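Local coordinates for legionella ubiquitin-specific protease A domain-containing protein (Legionella pneumophila subsp. pneumophila, PDB 5DGG) that is a LupA-type domain of the CA cysteine-peptidase clan, probably a ubiquitin-specific protease that acts as a metaeffector in this intracellular pathogen, at residues Ile22-Val27 with Lys142-Phe147; Glu41-Asp46 with His53-Pro58. All blocks are in the same frame, centred on the assembly; numbering follows the deposited sequence.

Interaction 1 of 2, residues Ile22-Val27 with Lys142-Phe147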
loop_
_atom_site.group_PDB
_atom_site.type_symbol
_atom_site.label_atom_id
_atom_site.label_comp_id
_atom_site.label_asym_id
_atom_site.label_seq_id
_atom_site.Cartn_x
_atom_site.Cartn_y
_atom_site.Cartn_z
ATOM N N ILE A 22 5.451 -12.485 -0.811
ATOM C CA ILE A 22 4.858 -11.155 -0.737
ATOM C C ILE A 22 4.204 -10.841 -2.058
ATOM O O ILE A 22 4.895 -10.789 -3.123
ATOM C CB ILE A 22 5.906 -10.071 -0.438
ATOM C CG1 ILE A 22 6.636 -10.355 0.867
ATOM C CG2 ILE A 22 5.277 -8.669 -0.414
ATOM C CD1 ILE A 22 7.948 -9.620 1.034
ATOM N N VAL A 23 2.901 -10.626 -2.035
ATOM C CA VAL A 23 2.212 -10.152 -3.225
ATOM C C VAL A 23 1.909 -8.676 -3.134
ATOM O O VAL A 23 1.416 -8.212 -2.116
ATOM C CB VAL A 23 0.914 -10.911 -3.438
ATOM C CG1 VAL A 23 0.043 -10.303 -4.543
ATOM C CG2 VAL A 23 1.229 -12.376 -3.717
ATOM N N VAL A 24 2.134 -7.947 -4.232
ATOM C CA VAL A 24 1.760 -6.570 -4.325
ATOM C C VAL A 24 0.735 -6.502 -5.441
ATOM O O VAL A 24 1.034 -6.780 -6.609
ATOM C CB VAL A 24 2.965 -5.626 -4.593
ATOM C CG1 VAL A 24 2.496 -4.150 -4.632
ATOM C CG2 VAL A 24 4.046 -5.845 -3.562
ATOM N N MET A 25 -0.494 -6.193 -5.079
ATOM C CA MET A 25 -1.571 -6.110 -6.062
ATOM C C MET A 25 -1.544 -4.785 -6.804
ATOM O O MET A 25 -0.958 -3.820 -6.341
ATOM C CB MET A 25 -2.922 -6.209 -5.401
ATOM C CG MET A 25 -2.969 -7.214 -4.309
ATOM S SD MET A 25 -4.488 -8.106 -4.240
ATOM C CE MET A 25 -3.885 -9.219 -5.509
ATOM N N ALA A 26 -2.231 -4.780 -7.949
ATOM C CA ALA A 26 -2.423 -3.569 -8.724
ATOM C C ALA A 26 -3.283 -2.583 -7.975
ATOM O O ALA A 26 -4.060 -2.923 -7.060
ATOM C CB ALA A 26 -3.057 -3.869 -10.068
ATOM N N VAL A 27 -3.201 -1.362 -8.446
ATOM C CA VAL A 27 -3.995 -0.291 -7.862
ATOM C C VAL A 27 -5.501 -0.581 -7.844
ATOM O O VAL A 27 -6.087 -1.113 -8.799
ATOM C CB VAL A 27 -3.750 1.067 -8.536
ATOM C CG1 VAL A 27 -2.306 1.499 -8.341
ATOM C CG2 VAL A 27 -4.136 1.027 -10.004
ATOM N N LYS A 142 8.990 0.330 2.486
ATOM C CA LYS A 142 9.352 0.068 3.852
ATOM C C LYS A 142 8.755 -1.254 4.332
ATOM O O LYS A 142 9.454 -2.059 4.993
ATOM C CB LYS A 142 8.866 1.192 4.743
ATOM C CG LYS A 142 9.117 0.922 6.223
ATOM C CD LYS A 142 8.517 1.988 7.121
ATOM C CE LYS A 142 9.204 1.895 8.487
ATOM N NZ LYS A 142 8.604 2.830 9.462
ATOM N N LYS A 143 7.476 -1.494 4.004
ATOM C CA LYS A 143 6.866 -2.770 4.390
ATOM C C LYS A 143 7.502 -3.978 3.699
ATOM O O LYS A 143 7.633 -5.056 4.290
ATOM C CB LYS A 143 5.339 -2.777 4.173
ATOM C CG LYS A 143 4.569 -1.769 4.961
ATOM C CD LYS A 143 4.716 -1.773 6.451
ATOM C CE LYS A 143 4.337 -3.058 7.120
ATOM N NZ LYS A 143 4.182 -2.793 8.603
ATOM N N MET A 144 7.884 -3.792 2.446
ATOM C CA MET A 144 8.543 -4.802 1.677
ATOM C C MET A 144 9.782 -5.299 2.416
ATOM O O MET A 144 9.966 -6.516 2.626
ATOM C CB MET A 144 8.914 -4.229 0.312
ATOM C CG MET A 144 9.194 -5.247 -0.725
ATOM S SD MET A 144 7.698 -6.104 -1.306
ATOM C CE MET A 144 8.619 -7.233 -2.338
ATOM N N LYS A 145 10.588 -4.353 2.874
ATOM C CA LYS A 145 11.770 -4.666 3.713
ATOM C C LYS A 145 11.367 -5.328 5.035
ATOM O O LYS A 145 11.907 -6.400 5.395
ATOM C CB LYS A 145 12.552 -3.363 3.977
ATOM C CG LYS A 145 13.848 -3.530 4.787
ATOM C CD LYS A 145 14.464 -2.160 5.068
ATOM C CE LYS A 145 15.865 -2.270 5.628
ATOM N NZ LYS A 145 16.511 -0.925 5.639
ATOM N N GLU A 146 10.431 -4.726 5.754
ATOM C CA GLU A 146 9.974 -5.287 7.014
ATOM C C GLU A 146 9.497 -6.706 6.823
ATOM O O GLU A 146 9.736 -7.542 7.677
ATOM C CB GLU A 146 8.829 -4.512 7.692
ATOM C CG GLU A 146 9.139 -3.148 8.283
ATOM C CD GLU A 146 7.852 -2.448 8.798
ATOM O OE1 GLU A 146 7.885 -1.212 8.899
ATOM O OE2 GLU A 146 6.800 -3.109 9.103
ATOM N N PHE A 147 8.836 -7.000 5.718
ATOM C CA PHE A 147 8.303 -8.339 5.503
ATOM C C PHE A 147 9.364 -9.329 5.048
ATOM O O PHE A 147 9.033 -10.500 4.781
ATOM C CB PHE A 147 7.190 -8.348 4.466
ATOM C CG PHE A 147 5.963 -7.591 4.870
ATOM C CD1 PHE A 147 5.667 -7.328 6.193
ATOM C CD2 PHE A 147 5.081 -7.187 3.907
ATOM C CE1 PHE A 147 4.501 -6.662 6.539
ATOM C CE2 PHE A 147 3.948 -6.486 4.222
ATOM C CZ PHE A 147 3.636 -6.230 5.541
#
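Ile22 lays its two branches on different residues of segment 142-147, and the contact across the segments is wholly apolar. Its CG2 methyl meets the thioether of Met144, CG2 to SD 3.6 Å, while the longer branch reaches the residue just after the helix, CD1 lying 3.7 Å from CB of Phe147. Ile22 CG1 sits beside the backbone N (chi1 -58°), which sends CG2 and CD1 to separate partners. Met144 bends at its second torsion (chi2 72°), bringing the sulfur and the CE methyl round to the strand; Val24 adds a looser touch, its CG2 4.3 Å from SD of Met144. Phe147 offers Ile22 its CB, not its ring.

On the helix, Lys143 NZ forms a salt bridge with OE2 of Glu146 at 2.7 Å, on the syn side but 30° out of the carboxylate plane, and pairs also with Glu84.

Helix 132-146 thus packs its C-terminal end on the edge strand 22-29. Met144 reaches on to Met56 of the adjacent strand 54-60, the Phe147 ring stacks on Tyr54, and Ala149 in the following loop touches both Ile22 and Met144.

Interaction 2 of 2, residues Glu41-Asp46 with His53-Pro58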
loop_
_atom_site.group_PDB
_atom_site.type_symbol
_atom_site.label_atom_id
_atom_site.label_comp_id
_atom_site.label_asym_id
_atom_site.label_seq_id
_atom_site.Cartn_x
_atom_site.Cartn_y
_atom_site.Cartn_z
ATOM N N GLU A 41 -11.189 -12.496 -7.385
ATOM C CA GLU A 41 -10.715 -13.844 -7.645
ATOM C C GLU A 41 -9.204 -13.946 -7.439
ATOM O O GLU A 41 -8.693 -14.909 -6.838
ATOM C CB GLU A 41 -11.187 -14.339 -9.012
ATOM C CG GLU A 41 -12.681 -14.746 -8.962
ATOM C CD GLU A 41 -13.178 -15.437 -10.213
ATOM O OE1 GLU A 41 -13.354 -14.721 -11.200
ATOM O OE2 GLU A 41 -13.429 -16.680 -10.215
ATOM N N THR A 42 -8.506 -12.933 -7.894
ATOM C CA THR A 42 -7.066 -12.861 -7.678
ATOM C C THR A 42 -6.744 -12.697 -6.190
ATOM O O THR A 42 -5.880 -13.398 -5.663
ATOM C CB THR A 42 -6.374 -11.788 -8.544
ATOM O OG1 THR A 42 -4.964 -11.847 -8.328
ATOM C CG2 THR A 42 -6.832 -10.387 -8.209
ATOM N N LEU A 43 -7.471 -11.852 -5.502
ATOM C CA LEU A 43 -7.173 -11.620 -4.103
ATOM C C LEU A 43 -7.558 -12.882 -3.280
ATOM O O LEU A 43 -6.802 -13.326 -2.393
ATOM C CB LEU A 43 -7.870 -10.330 -3.637
ATOM C CG LEU A 43 -7.856 -10.046 -2.142
ATOM C CD1 LEU A 43 -6.456 -9.759 -1.662
ATOM C CD2 LEU A 43 -8.779 -8.880 -1.814
ATOM N N ALA A 44 -8.671 -13.527 -3.626
ATOM C CA ALA A 44 -9.083 -14.734 -2.905
ATOM C C ALA A 44 -8.049 -15.836 -3.139
ATOM O O ALA A 44 -7.594 -16.513 -2.199
ATOM C CB ALA A 44 -10.455 -15.185 -3.356
ATOM N N SER A 45 -7.604 -15.970 -4.379
ATOM C CA SER A 45 -6.602 -16.967 -4.659
ATOM C C SER A 45 -5.336 -16.800 -3.795
ATOM O O SER A 45 -4.798 -17.772 -3.288
ATOM C CB SER A 45 -6.237 -16.945 -6.119
ATOM O OG SER A 45 -5.156 -17.808 -6.270
ATOM N N ASP A 46 -4.875 -15.567 -3.634
ATOM C CA ASP A 46 -3.699 -15.251 -2.817
ATOM C C ASP A 46 -3.987 -15.403 -1.321
ATOM O O ASP A 46 -3.168 -15.951 -0.587
ATOM C CB ASP A 46 -3.256 -13.823 -3.105
ATOM C CG ASP A 46 -2.670 -13.661 -4.493
ATOM O OD1 ASP A 46 -2.209 -14.660 -5.091
ATOM O OD2 ASP A 46 -2.651 -12.521 -4.956
ATOM N N HIS A 53 2.251 -15.043 2.045
ATOM C CA HIS A 53 2.101 -14.665 3.425
ATOM C C HIS A 53 1.715 -13.192 3.632
ATOM O O HIS A 53 1.137 -12.847 4.655
ATOM C CB HIS A 53 3.373 -14.930 4.180
ATOM C CG HIS A 53 3.160 -14.863 5.636
ATOM N ND1 HIS A 53 2.614 -15.906 6.350
ATOM C CD2 HIS A 53 3.290 -13.837 6.503
ATOM C CE1 HIS A 53 2.499 -15.546 7.619
ATOM N NE2 HIS A 53 2.881 -14.286 7.728
ATOM N N TYR A 54 2.056 -12.338 2.677
ATOM C CA TYR A 54 1.745 -10.922 2.761
ATOM C C TYR A 54 1.111 -10.453 1.452
ATOM O O TYR A 54 1.504 -10.885 0.379
ATOM C CB TYR A 54 2.976 -10.097 2.998
ATOM C CG TYR A 54 3.764 -10.479 4.178
ATOM C CD1 TYR A 54 3.424 -9.980 5.407
ATOM C CD2 TYR A 54 4.894 -11.297 4.077
ATOM C CE1 TYR A 54 4.116 -10.308 6.533
ATOM C CE2 TYR A 54 5.615 -11.654 5.236
ATOM C CZ TYR A 54 5.222 -11.107 6.449
ATOM O OH TYR A 54 5.839 -11.357 7.680
ATOM N N ILE A 55 0.114 -9.569 1.556
ATOM C CA ILE A 55 -0.562 -8.973 0.394
ATOM C C ILE A 55 -0.649 -7.469 0.622
ATOM O O ILE A 55 -1.180 -7.067 1.633
ATOM C CB ILE A 55 -1.969 -9.556 0.190
ATOM C CG1 ILE A 55 -1.919 -11.075 0.050
ATOM C CG2 ILE A 55 -2.546 -8.954 -1.067
ATOM C CD1 ILE A 55 -3.230 -11.831 0.029
ATOM N N MET A 56 -0.087 -6.667 -0.287
ATOM C CA MET A 56 -0.178 -5.219 -0.256
ATOM C C MET A 56 -1.134 -4.695 -1.334
ATOM O O MET A 56 -1.134 -5.155 -2.485
ATOM C CB MET A 56 1.159 -4.556 -0.527
ATOM C CG MET A 56 2.372 -5.138 0.148
ATOM S SD MET A 56 3.656 -3.885 -0.087
ATOM C CE MET A 56 4.905 -4.715 0.803
ATOM N N ILE A 57 -1.875 -3.668 -1.020
ATOM C CA ILE A 57 -2.743 -3.035 -2.041
ATOM C C ILE A 57 -2.642 -1.545 -1.966
ATOM O O ILE A 57 -2.916 -0.970 -0.924
ATOM C CB ILE A 57 -4.256 -3.425 -1.882
ATOM C CG1 ILE A 57 -4.427 -4.911 -1.595
ATOM C CG2 ILE A 57 -5.017 -3.009 -3.155
ATOM C CD1 ILE A 57 -5.877 -5.385 -1.463
ATOM N N PRO A 58 -2.251 -0.873 -3.064
ATOM C CA PRO A 58 -2.390 0.556 -3.043
ATOM C C PRO A 58 -3.802 0.987 -3.399
ATOM O O PRO A 58 -4.326 0.571 -4.413
ATOM C CB PRO A 58 -1.374 1.026 -4.077
ATOM C CG PRO A 58 -1.229 -0.159 -5.029
ATOM C CD PRO A 58 -1.793 -1.371 -4.376
#
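Helix 41-46 and strand 54-58 run nearly antiparallel, their axes inclined at 155° and 10.3 Å apart at the closest point, with Asp46 and Ile55 nearest in the backbone at 7.7 Å between CA atoms. Ile55 is the strand residue that meets both touching side chains of the helix. Its CD1 reaches the last turn of the segment, 3.7 Å from CB of Asp46 and close to the carbonyl carbon of the same residue, and so rests on aliphatic and backbone atoms. CG2 of Ile55 lies 4.0 Å from CD1 of Leu43, which the CD1 methyl of Ile55 also approaches. The CD1 methyl of Leu43 faces both isoleucines, more loosely Ile57, whose CD1 is 4.4 Å from CD1 of Leu43. Leu43 CG stands opposite the backbone N (chi1 170°), and this extends the leucine from the flank of the helix to the strand. Ile55 and Ile57, two residues apart, both direct their side chains to the helix.

Met25 of strand 22-29 touches Leu43, Asp46 and Ile55, and Leu43 also meets Leu104 and Cys108 of helix 98-108. The Asp46 carbonyl O accepts a hydrogen bond from Lys71 NZ. With no hydrogen bond or salt bridge across the segments, helix 33-47 is held against its strand here by dispersion and burial of leucine and isoleucine methyls, one of them set on the CB of Asp46, as expected inside a beta-alpha-beta unit; the acidic group of Asp46 takes no part in the bonding across it.

Interaction 1 and interaction 2 have centres 10 Å apart and share the mixed five-stranded sheet, in which strands 22-29 and 54-60 are parallel neighbours. Backbone bonds join them directly: Val23 N lies 2.8 Å from Tyr54 O, and Val23 O 2.8 Å from Met56 N, both probable hydrogen bonds. Interaction 2 belongs to the beta-alpha-beta crossover 22-29, 33-47, 54-60 and is nested within the long loop that interaction 1 closes. Helix 132-146 and helix 33-47 cover opposite faces of the sheet, so that this edge of the sheet is layered alpha/beta/alpha. The two contacts thereby tie an early crossover to a much later helix within the LupA family domain.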